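Local coordinates for extracellular matrix-binding protein EbhA (Staphylococcus aureus, PDB 2DGJ) that probably helps the bacterium adhere to host extracellular matrix, this piece being part of a cell wall-associated rod of alternately connected three-helix bundles, at residues 134-139 against 161-166; 205-210 against 239-244; 209-214 against 230-235. All coordinates share one frame; numbering follows the deposited sequence.

Contact 1 (134-139 against 161-166); sequences GAINDK and QAVTAA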
loop_
_atom_site.group_PDB
_atom_site.type_symbol
_atom_site.label_atom_id
_atom_site.label_comp_id
_atom_site.label_asym_id
_atom_site.label_seq_id
_atom_site.Cartn_x
_atom_site.Cartn_y
_atom_site.Cartn_z
ATOM N N GLY A 134 -6.627 -25.254 9.427
ATOM C CA GLY A 134 -5.890 -26.361 8.846
ATOM C C GLY A 134 -5.116 -27.150 9.879
ATOM O O GLY A 134 -4.987 -28.369 9.773
ATOM N N ALA A 135 -4.602 -26.458 10.889
ATOM C CA ALA A 135 -3.832 -27.098 11.944
ATOM C C ALA A 135 -4.645 -28.134 12.719
ATOM O O ALA A 135 -4.077 -29.053 13.305
ATOM C CB ALA A 135 -3.287 -26.044 12.900
ATOM N N ILE A 136 -5.966 -27.989 12.720
ATOM C CA ILE A 136 -6.809 -28.930 13.451
ATOM C C ILE A 136 -7.776 -29.734 12.578
ATOM O O ILE A 136 -8.741 -30.300 13.085
ATOM C CB ILE A 136 -7.643 -28.214 14.546
ATOM C CG1 ILE A 136 -8.746 -27.372 13.901
ATOM C CG2 ILE A 136 -6.738 -27.326 15.395
ATOM C CD1 ILE A 136 -9.752 -26.832 14.899
ATOM N N ASN A 137 -7.528 -29.786 11.274
ATOM C CA ASN A 137 -8.411 -30.546 10.393
ATOM C C ASN A 137 -8.220 -32.044 10.571
ATOM O O ASN A 137 -9.064 -32.840 10.148
ATOM C CB ASN A 137 -8.189 -30.166 8.926
ATOM C CG ASN A 137 -9.024 -28.973 8.502
ATOM O OD1 ASN A 137 -10.006 -28.613 9.157
ATOM N ND2 ASN A 137 -8.643 -28.357 7.389
ATOM N N ASP A 138 -7.106 -32.434 11.185
ATOM C CA ASP A 138 -6.836 -33.843 11.431
ATOM C C ASP A 138 -7.053 -34.164 12.906
ATOM O O ASP A 138 -6.508 -35.140 13.419
ATOM C CB ASP A 138 -5.403 -34.210 11.034
ATOM C CG ASP A 138 -4.363 -33.426 11.812
ATOM O OD1 ASP A 138 -4.740 -32.646 12.711
ATOM O OD2 ASP A 138 -3.162 -33.597 11.518
ATOM N N LYS A 139 -7.850 -33.328 13.574
ATOM C CA LYS A 139 -8.164 -33.488 14.997
ATOM C C LYS A 139 -8.610 -34.894 15.373
ATOM O O LYS A 139 -7.920 -35.604 16.102
ATOM C CB LYS A 139 -9.266 -32.505 15.411
ATOM C CG LYS A 139 -9.809 -32.770 16.802
ATOM C CD LYS A 139 -11.107 -32.034 17.056
ATOM C CE LYS A 139 -11.706 -32.473 18.378
ATOM N NZ LYS A 139 -12.993 -31.790 18.681
ATOM N N GLN A 161 -6.492 -29.369 24.830
ATOM C CA GLN A 161 -6.751 -27.996 25.235
ATOM C C GLN A 161 -6.560 -27.070 24.037
ATOM O O GLN A 161 -7.450 -26.281 23.699
ATOM C CB GLN A 161 -5.797 -27.606 26.364
ATOM C CG GLN A 161 -6.199 -26.340 27.116
ATOM C CD GLN A 161 -5.311 -26.078 28.324
ATOM O OE1 GLN A 161 -5.553 -25.151 29.091
ATOM N NE2 GLN A 161 -4.275 -26.898 28.496
ATOM N N ALA A 162 -5.399 -27.181 23.397
ATOM C CA ALA A 162 -5.077 -26.359 22.236
ATOM C C ALA A 162 -6.191 -26.377 21.195
ATOM O O ALA A 162 -6.661 -25.327 20.767
ATOM C CB ALA A 162 -3.782 -26.836 21.605
ATOM N N VAL A 163 -6.613 -27.572 20.788
ATOM C CA VAL A 163 -7.674 -27.715 19.793
ATOM C C VAL A 163 -8.992 -27.136 20.305
ATOM O O VAL A 163 -9.732 -26.498 19.557
ATOM C CB VAL A 163 -7.884 -29.197 19.401
ATOM C CG1 VAL A 163 -6.609 -29.767 18.804
ATOM C CG2 VAL A 163 -8.285 -30.007 20.615
ATOM N N THR A 164 -9.277 -27.357 21.586
ATOM C CA THR A 164 -10.502 -26.842 22.189
ATOM C C THR A 164 -10.553 -25.335 22.016
ATOM O O THR A 164 -11.560 -24.789 21.571
ATOM C CB THR A 164 -10.571 -27.169 23.689
ATOM O OG1 THR A 164 -10.648 -28.588 23.851
ATOM C CG2 THR A 164 -11.796 -26.501 24.343
ATOM N N ALA A 165 -9.460 -24.669 22.373
ATOM C CA ALA A 165 -9.370 -23.219 22.250
ATOM C C ALA A 165 -9.512 -22.842 20.773
ATOM O O ALA A 165 -10.284 -21.948 20.414
ATOM C CB ALA A 165 -8.029 -22.733 22.800
ATOM N N ALA A 166 -8.770 -23.546 19.925
ATOM C CA ALA A 166 -8.805 -23.310 18.490
ATOM C C ALA A 166 -10.234 -23.362 17.961
ATOM O O ALA A 166 -10.664 -22.472 17.227
ATOM C CB ALA A 166 -7.957 -24.349 17.777
HETATM O O HOH W 1 -12.035 -30.541 21.407
#
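I136 meets helix 153-170 through a single methyl group. Its CG2 lies 4.0 Å from the CB of A166 and 4.2 Å from CG1 of V163, so one branch bridges two residues that stand on the same face of that helix, almost a turn apart. The side chains of I136 and V163 pass at a slant. The direct contacts are apolar, and no hydrogen bond joins the segments without a water. The torsions sort the branches: with chi1 at 72°, CG1 of I136 sits between its own backbone N and carbonyl carbon, while CG2 swings to the side of the N and does the touching. Further out, I136 also packs on V190 of helix 180-194 and on L170, which helps explain why a residue outside regular helix is buried.

What presents I136 is a type I beta turn, I136 to K139, in which K139 N donates to I136 O at 3.2 Å. Polar groups gather around this turn. The extended chain of K139 carries its NZ to a salt bridge with E167 and to a water at 3.1 Å, and that water reaches OG1 of T164 by a weak bond. D138, just ahead of helix 139-144, makes a salt bridge through OD2 with K194 instead of capping with its side chain. A hydrophobic residue at the turn between helices 112-135 and 139-144 is thus buried, while the charges of K139 and D138 link that turn to helices 153-170 and 180-194, an arrangement in keeping with the helical bundle of a FIVAR domain.

Contact 2 (205-210 against 239-244); sequences NAKTSA and VGVNGV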
loop_
_atom_site.group_PDB
_atom_site.type_symbol
_atom_site.label_atom_id
_atom_site.label_comp_id
_atom_site.label_asym_id
_atom_site.label_seq_id
_atom_site.Cartn_x
_atom_site.Cartn_y
_atom_site.Cartn_z
ATOM N N ASN A 205 10.186 -47.370 23.839
ATOM C CA ASN A 205 10.879 -47.512 25.120
ATOM C C ASN A 205 10.195 -48.581 25.967
ATOM O O ASN A 205 10.847 -49.352 26.674
ATOM C CB ASN A 205 10.880 -46.179 25.882
ATOM C CG ASN A 205 11.740 -45.124 25.209
ATOM O OD1 ASN A 205 12.912 -45.358 24.920
ATOM N ND2 ASN A 205 11.160 -43.952 24.962
ATOM N N ALA A 206 8.872 -48.632 25.885
ATOM C CA ALA A 206 8.102 -49.609 26.642
ATOM C C ALA A 206 8.490 -51.025 26.240
ATOM O O ALA A 206 8.697 -51.885 27.089
ATOM C CB ALA A 206 6.625 -49.397 26.402
ATOM N N LYS A 207 8.586 -51.254 24.936
ATOM C CA LYS A 207 8.945 -52.569 24.418
ATOM C C LYS A 207 10.372 -52.952 24.786
ATOM O O LYS A 207 10.673 -54.122 25.018
ATOM C CB LYS A 207 8.791 -52.605 22.891
ATOM C CG LYS A 207 7.368 -52.429 22.393
ATOM C CD LYS A 207 7.272 -52.696 20.897
ATOM C CE LYS A 207 5.834 -52.665 20.424
ATOM N NZ LYS A 207 5.733 -53.114 19.016
ATOM N N THR A 208 11.252 -51.959 24.835
ATOM C CA THR A 208 12.648 -52.206 25.162
ATOM C C THR A 208 12.839 -52.623 26.620
ATOM O O THR A 208 13.510 -53.618 26.903
ATOM C CB THR A 208 13.518 -50.955 24.874
ATOM O OG1 THR A 208 13.506 -50.675 23.469
ATOM C CG2 THR A 208 14.953 -51.177 25.330
ATOM N N SER A 209 12.244 -51.869 27.541
ATOM C CA SER A 209 12.388 -52.171 28.959
ATOM C C SER A 209 11.672 -53.457 29.322
ATOM O O SER A 209 12.139 -54.215 30.171
ATOM C CB SER A 209 11.847 -51.026 29.817
ATOM O OG SER A 209 10.432 -51.025 29.839
ATOM N N ALA A 210 10.540 -53.702 28.672
ATOM C CA ALA A 210 9.762 -54.908 28.926
ATOM C C ALA A 210 10.515 -56.138 28.439
ATOM O O ALA A 210 10.505 -57.179 29.092
ATOM C CB ALA A 210 8.411 -54.819 28.235
ATOM N N VAL A 239 0.001 -50.367 27.118
ATOM C CA VAL A 239 -0.685 -51.285 28.021
ATOM C C VAL A 239 -0.596 -52.713 27.498
ATOM O O VAL A 239 -0.530 -53.671 28.279
ATOM C CB VAL A 239 -2.172 -50.909 28.208
ATOM C CG1 VAL A 239 -2.292 -49.470 28.698
ATOM C CG2 VAL A 239 -2.920 -51.093 26.909
ATOM N N GLY A 240 -0.594 -52.854 26.175
ATOM C CA GLY A 240 -0.502 -54.173 25.585
ATOM C C GLY A 240 0.833 -54.794 25.945
ATOM O O GLY A 240 0.912 -55.979 26.269
ATOM N N VAL A 241 1.884 -53.978 25.888
ATOM C CA VAL A 241 3.234 -54.423 26.214
ATOM C C VAL A 241 3.319 -54.818 27.684
ATOM O O VAL A 241 3.780 -55.904 28.022
ATOM C CB VAL A 241 4.262 -53.300 25.951
ATOM C CG1 VAL A 241 5.612 -53.675 26.543
ATOM C CG2 VAL A 241 4.398 -53.064 24.457
ATOM N N ASN A 242 2.868 -53.922 28.551
ATOM C CA ASN A 242 2.887 -54.146 29.993
ATOM C C ASN A 242 2.029 -55.326 30.440
ATOM O O ASN A 242 2.276 -55.918 31.491
ATOM C CB ASN A 242 2.440 -52.870 30.704
ATOM C CG ASN A 242 3.441 -51.743 30.551
ATOM O OD1 ASN A 242 3.085 -50.565 30.610
ATOM N ND2 ASN A 242 4.708 -52.104 30.365
ATOM N N GLY A 243 1.022 -55.669 29.648
ATOM C CA GLY A 243 0.171 -56.792 29.993
ATOM C C GLY A 243 0.970 -58.073 29.848
ATOM O O GLY A 243 0.835 -59.002 30.646
ATOM N N VAL A 244 1.805 -58.115 28.816
ATOM C CA VAL A 244 2.653 -59.270 28.548
ATOM C C VAL A 244 3.721 -59.373 29.631
ATOM O O VAL A 244 3.985 -60.458 30.149
ATOM C CB VAL A 244 3.351 -59.148 27.183
ATOM C CG1 VAL A 244 4.293 -60.330 26.960
ATOM C CG2 VAL A 244 2.308 -59.071 26.081
HETATM O O HOH W 2 7.178 -51.547 29.863
#
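Two flat groups frame this contact, the peptide carbonyl of A206 and the carboxamide of N242. CG1 of V241 stands over one face of the A206 peptide, almost directly above its oxygen, with CG1 and A206 O 3.6 Å apart. A water lies on that same side but much nearer the peptide plane, and donates a hydrogen bond to A206 O at 3.2 Å; the oxygen also accepts from the backbone N of A210. N242 donates a hydrogen bond to that water through ND2. The amide therefore meets the neighbouring helix through one solvent molecule and not by direct contact.

Beside this bridge, V241 does the apolar work with both methyls. CG1, anti to the backbone N (chi1 169°), presses against the CB of A210 at 3.5 Å and comes within 4.4 Å of the CB of A206. CG2 turns the other way and meets CG of K207 at 3.7 Å, the two side chains crossing at about a right angle. Beyond CG the lysine runs out extended, and NZ hydrogen-bonds to the main-chain oxygens of A235 and E233, where helix 222-234 ends. V232 of that helix touches both K207 and V241 and completes the packing.

Helices 199-215 and 238-250 run in the same direction, their axes 9.4 Å apart at an angle of 8° here, as expected for the first and third helices of a three-helix GA module. N205, on the exposed face, bonds through ND2 to T48 of the second subunit. The chemistry implies a division of labour: small alanines let a valine wedge in closely, while a bound water accepts one hydrogen bond from the amide nitrogen and lysine's ammonium group meets two main-chain oxygens.

Contact 3 (209-214 against 230-235); sequences SATNTI and HQVEQA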
loop_
_atom_site.group_PDB
_atom_site.type_symbol
_atom_site.label_atom_id
_atom_site.label_comp_id
_atom_site.label_asym_id
_atom_site.label_seq_id
_atom_site.Cartn_x
_atom_site.Cartn_y
_atom_site.Cartn_z
ATOM N N SER A 209 12.244 -51.869 27.541
ATOM C CA SER A 209 12.388 -52.171 28.959
ATOM C C SER A 209 11.672 -53.457 29.322
ATOM O O SER A 209 12.139 -54.215 30.171
ATOM C CB SER A 209 11.847 -51.026 29.817
ATOM O OG SER A 209 10.432 -51.025 29.839
ATOM N N ALA A 210 10.540 -53.702 28.672
ATOM C CA ALA A 210 9.762 -54.908 28.926
ATOM C C ALA A 210 10.515 -56.138 28.439
ATOM O O ALA A 210 10.505 -57.179 29.092
ATOM C CB ALA A 210 8.411 -54.819 28.235
ATOM N N THR A 211 11.163 -56.016 27.284
ATOM C CA THR A 211 11.926 -57.119 26.710
ATOM C C THR A 211 13.145 -57.431 27.565
ATOM O O THR A 211 13.460 -58.589 27.819
ATOM C CB THR A 211 12.394 -56.790 25.278
ATOM O OG1 THR A 211 11.261 -56.768 24.402
ATOM C CG2 THR A 211 13.383 -57.829 24.784
ATOM N N ASN A 212 13.830 -56.389 28.013
ATOM C CA ASN A 212 15.008 -56.575 28.848
ATOM C C ASN A 212 14.632 -57.114 30.224
ATOM O O ASN A 212 15.386 -57.875 30.827
ATOM C CB ASN A 212 15.778 -55.260 28.994
ATOM C CG ASN A 212 16.420 -54.811 27.695
ATOM O OD1 ASN A 212 16.780 -55.634 26.849
ATOM N ND2 ASN A 212 16.583 -53.501 27.540
ATOM N N THR A 213 13.467 -56.714 30.723
ATOM C CA THR A 213 13.016 -57.185 32.026
ATOM C C THR A 213 12.643 -58.660 31.941
ATOM O O THR A 213 12.985 -59.442 32.826
ATOM C CB THR A 213 11.798 -56.378 32.535
ATOM O OG1 THR A 213 10.875 -56.183 31.461
ATOM C CG2 THR A 213 12.231 -55.028 33.067
ATOM N N ILE A 214 11.950 -59.044 30.872
ATOM C CA ILE A 214 11.560 -60.438 30.692
ATOM C C ILE A 214 12.796 -61.333 30.598
ATOM O O ILE A 214 12.856 -62.393 31.227
ATOM C CB ILE A 214 10.709 -60.621 29.410
ATOM C CG1 ILE A 214 9.295 -60.084 29.644
ATOM C CG2 ILE A 214 10.657 -62.091 29.019
ATOM C CD1 ILE A 214 8.360 -60.225 28.453
ATOM N N HIS A 230 8.148 -62.181 22.033
ATOM C CA HIS A 230 7.494 -62.064 20.738
ATOM C C HIS A 230 6.157 -61.349 20.919
ATOM O O HIS A 230 5.753 -60.552 20.075
ATOM C CB HIS A 230 7.261 -63.445 20.126
ATOM C CG HIS A 230 6.768 -63.404 18.715
ATOM N ND1 HIS A 230 7.527 -62.869 17.682
ATOM C CD2 HIS A 230 5.619 -63.814 18.152
ATOM C CE1 HIS A 230 6.854 -62.960 16.557
ATOM N NE2 HIS A 230 5.680 -63.531 16.808
ATOM N N GLN A 231 5.474 -61.641 22.022
ATOM C CA GLN A 231 4.190 -61.006 22.304
ATOM C C GLN A 231 4.401 -59.505 22.493
ATOM O O GLN A 231 3.531 -58.695 22.170
ATOM C CB GLN A 231 3.554 -61.608 23.558
ATOM C CG GLN A 231 3.447 -63.126 23.533
ATOM C CD GLN A 231 2.278 -63.642 24.349
ATOM O OE1 GLN A 231 2.021 -63.170 25.456
ATOM N NE2 GLN A 231 1.565 -64.624 23.807
ATOM N N VAL A 232 5.563 -59.140 23.026
ATOM C CA VAL A 232 5.903 -57.736 23.235
ATOM C C VAL A 232 6.168 -57.110 21.868
ATOM O O VAL A 232 5.783 -55.969 21.601
ATOM C CB VAL A 232 7.176 -57.594 24.094
ATOM C CG1 VAL A 232 7.656 -56.148 24.073
ATOM C CG2 VAL A 232 6.905 -58.049 25.524
ATOM N N GLU A 233 6.827 -57.881 21.011
ATOM C CA GLU A 233 7.170 -57.446 19.666
ATOM C C GLU A 233 5.926 -57.104 18.850
ATOM O O GLU A 233 5.925 -56.147 18.074
ATOM C CB GLU A 233 7.973 -58.552 18.972
ATOM C CG GLU A 233 8.533 -58.202 17.597
ATOM C CD GLU A 233 7.467 -58.122 16.517
ATOM O OE1 GLU A 233 6.713 -59.105 16.338
ATOM O OE2 GLU A 233 7.384 -57.073 15.842
ATOM N N GLN A 234 4.862 -57.881 19.036
ATOM C CA GLN A 234 3.629 -57.667 18.288
ATOM C C GLN A 234 2.638 -56.705 18.937
ATOM O O GLN A 234 1.671 -56.283 18.299
ATOM C CB GLN A 234 2.949 -59.014 18.021
ATOM C CG GLN A 234 3.797 -59.972 17.195
ATOM C CD GLN A 234 3.016 -61.178 16.703
ATOM O OE1 GLN A 234 3.233 -62.305 17.153
ATOM N NE2 GLN A 234 2.095 -60.942 15.774
ATOM N N ALA A 235 2.874 -56.357 20.198
ATOM C CA ALA A 235 1.989 -55.439 20.906
ATOM C C ALA A 235 1.893 -54.117 20.136
ATOM O O ALA A 235 2.885 -53.644 19.571
ATOM C CB ALA A 235 2.508 -55.199 22.313
#
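V232 is the centre of this antiparallel pairing between the first and second helices of a three-helix GA module. The segment axes are 9.9 Å apart and lie at 177°, close to exactly antiparallel. On the tight side, V232 sits over A210, T211 and I214 with K207 completing the diamond, much in the manner of knobs-into-holes. Its CG2 meets CD1 of I214 tip to tip at 3.9 Å, and its CG1 reaches OG1 of T211 at 3.7 Å. That hydroxyl, beside its own backbone N (chi1 -70°), is hydrogen-bonded to the carbonyl of K207 one turn earlier, so it can turn a flank to the valine methyl without losing its polar partner. A210 is more distant, its CB 4.4 Å from CG1 of V232.

The outer side of helix 222-234 is quite different. H230 points away from the partner helix, E233 directs its carboxylate outward, and both are exposed, as is Q234. Packing there is local to the helix itself: CG of Q234 rests 4.0 Å above one face of the H230 imidazole, displaced toward the rim of the ring.

How the contacts relate
Along the chain, contact 1 closes before contacts 2 and 3 open. It lies in a FIVAR domain, joining the end of helix 112-135 and the following turn to helix 153-170, whereas the other two lie in a GA module. Its centre is about 30 Å from that of contact 2 and about 35 Å from that of contact 3, with no touch between them. The centres of contacts 2 and 3 are about 6 Å apart; they share S209 and A210 on helix 199-215, which meets helix 222-234 on one flank and helix 238-250 on another. They also join directly, CG2 of V241 lying 3.6 Å from CB of A235. Together the three illustrate a rod built in series: compact helical cores strung along one elongated chain.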